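Local coordinates for protein 6-carboxyhexanoate--coa ligase (Bacillus subtilis, PDB 5FLG) that is a ligase of the 6-carboxyhexanoate--CoA ligase family that binds magnesium and phosphoaminophosphonic acid-adenylate ester, at residues D154-K159 against L251-E256. Numbering follows the deposited sequence.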
# COMPACT_ATOMS: atom_id res chain seq x y z
N ASP A 154 -13.87 18.22 2.31
CA ASP A 154 -14.60 18.36 3.55
C ASP A 154 -15.36 19.68 3.72
O ASP A 154 -16.46 19.72 4.27
CB ASP A 154 -13.65 18.16 4.72
CG ASP A 154 -14.38 17.80 5.97
OD1 ASP A 154 -15.06 16.74 5.94
OD2 ASP A 154 -14.53 18.70 6.84
N ALA A 155 -14.72 20.77 3.39
CA ALA A 155 -15.29 22.09 3.71
C ALA A 155 -16.61 22.29 2.96
O ALA A 155 -17.63 22.72 3.52
CB ALA A 155 -14.29 23.18 3.34
N ASN A 156 -16.65 21.79 1.73
CA ASN A 156 -17.86 21.90 0.93
C ASN A 156 -18.90 20.91 1.44
O ASN A 156 -20.04 21.26 1.68
CB ASN A 156 -17.49 21.70 -0.54
CG ASN A 156 -18.70 21.73 -1.47
OD1 ASN A 156 -19.41 20.75 -1.55
ND2 ASN A 156 -19.11 22.92 -1.85
N PHE A 157 -18.47 19.73 1.84
CA PHE A 157 -19.39 18.78 2.47
C PHE A 157 -20.03 19.30 3.75
O PHE A 157 -21.25 19.16 3.94
CB PHE A 157 -18.69 17.46 2.79
CG PHE A 157 -19.53 16.52 3.60
CD1 PHE A 157 -20.60 15.86 3.02
CD2 PHE A 157 -19.21 16.24 4.94
CE1 PHE A 157 -21.47 15.10 3.80
CE2 PHE A 157 -20.03 15.42 5.70
CZ PHE A 157 -21.14 14.82 5.12
N GLU A 158 -19.25 19.91 4.63
CA GLU A 158 -19.83 20.42 5.87
C GLU A 158 -20.89 21.48 5.60
O GLU A 158 -21.98 21.49 6.20
CB GLU A 158 -18.73 21.01 6.76
CG GLU A 158 -17.80 19.96 7.37
CD GLU A 158 -18.30 19.39 8.70
OE1 GLU A 158 -18.96 20.13 9.48
OE2 GLU A 158 -18.03 18.20 9.01
N LYS A 159 -20.62 22.34 4.62
CA LYS A 159 -21.61 23.32 4.21
C LYS A 159 -22.87 22.66 3.67
O LYS A 159 -23.98 22.94 4.13
CB LYS A 159 -21.03 24.24 3.15
CG LYS A 159 -21.83 25.50 2.98
CD LYS A 159 -21.00 26.67 2.48
CE LYS A 159 -21.75 27.97 2.73
NZ LYS A 159 -21.00 29.17 2.28
N LEU A 251 -14.83 14.72 -8.35
CA LEU A 251 -14.96 15.48 -7.10
C LEU A 251 -16.38 15.98 -6.96
O LEU A 251 -16.99 16.41 -7.93
CB LEU A 251 -14.02 16.67 -7.09
CG LEU A 251 -12.55 16.35 -6.93
CD1 LEU A 251 -11.71 17.62 -7.06
CD2 LEU A 251 -12.27 15.65 -5.61
N ILE A 252 -16.92 15.90 -5.75
CA ILE A 252 -18.22 16.44 -5.47
C ILE A 252 -18.07 17.91 -5.02
O ILE A 252 -17.27 18.23 -4.15
CB ILE A 252 -18.92 15.65 -4.38
CG1 ILE A 252 -18.95 14.17 -4.73
CG2 ILE A 252 -20.31 16.21 -4.15
CD1 ILE A 252 -19.74 13.86 -5.98
N GLU A 253 -18.84 18.80 -5.62
CA GLU A 253 -18.91 20.17 -5.13
C GLU A 253 -20.34 20.59 -5.18
O GLU A 253 -20.94 20.67 -6.25
CB GLU A 253 -18.06 21.12 -5.97
CG GLU A 253 -17.92 22.48 -5.31
CD GLU A 253 -17.52 23.59 -6.26
OE1 GLU A 253 -16.64 23.36 -7.13
OE2 GLU A 253 -18.05 24.71 -6.09
N TRP A 254 -20.91 20.80 -4.00
CA TRP A 254 -22.26 21.30 -3.93
C TRP A 254 -22.27 22.82 -4.06
O TRP A 254 -21.45 23.49 -3.47
CB TRP A 254 -22.87 20.89 -2.64
CG TRP A 254 -24.13 21.60 -2.34
CD1 TRP A 254 -25.34 21.35 -2.87
CD2 TRP A 254 -24.30 22.64 -1.38
NE1 TRP A 254 -26.28 22.19 -2.31
CE2 TRP A 254 -25.67 22.97 -1.38
CE3 TRP A 254 -23.45 23.30 -0.48
CZ2 TRP A 254 -26.20 23.91 -0.50
CZ3 TRP A 254 -23.98 24.25 0.36
CH2 TRP A 254 -25.35 24.57 0.32
N GLU A 255 -23.07 23.34 -4.99
CA GLU A 255 -23.16 24.78 -5.23
C GLU A 255 -24.26 25.38 -4.39
O GLU A 255 -25.45 25.19 -4.68
CB GLU A 255 -23.48 25.06 -6.70
CG GLU A 255 -22.52 24.40 -7.67
CD GLU A 255 -21.40 25.32 -8.10
OE1 GLU A 255 -21.70 26.43 -8.58
OE2 GLU A 255 -20.22 24.91 -8.01
N GLU A 256 -23.87 26.09 -3.35
CA GLU A 256 -24.80 26.74 -2.48
C GLU A 256 -25.57 27.72 -3.34
O GLU A 256 -26.74 27.93 -3.16
CB GLU A 256 -24.04 27.45 -1.36
CG GLU A 256 -24.75 28.65 -0.77
CD GLU A 256 -24.33 28.95 0.66
OE1 GLU A 256 -24.25 28.01 1.47
OE2 GLU A 256 -24.10 30.13 0.96
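Asn156 grips the backbone of Trp254 with both ends of its side-chain amide. Trp254 N donates to Asn156 OD1 over 2.9 Å, a nearly straight bond that meets the oxygen from the flank, with a C=O...N angle of 110°. Asn156 ND2 donates in return to Trp254 O, also at 2.9 Å. This acceptor lies in the amide plane, and the N-H points at an in-plane lone pair of the backbone carbonyl. The two bonds fix the rotation of the amide and join the loop to the helix. OD1 also accepts a bond from Trp152 NE1, which further settles which end of the amide is oxygen.

The van der Waals part is small. CG of Lys159, anti to the backbone N (chi1 -163°), meets the rim of the Trp254 indole in its plane, 3.6 Å from CZ3. Glu253 CG lies beside the amide, 3.7 Å from Asn156 ND2.

At the exposed end, Lys159 NZ and Glu256 OE2 form a weak salt bridge at 3.5 Å. Glu256 is poorly ordered, so its exact geometry is doubtful.

The contact ties the first turns of helix 154-164 to the tail that leaves strand 250-252. That strand runs between 74-76 and 150-151 in a small parallel sheet. Trp160 meets the Trp254 ring edge-to-face. Ile252 packs on helix 170-184, which carries Arg171, Ile172 and Ala175 of the pimelic acid pocket; its side chain is about 13 Å from that ligand.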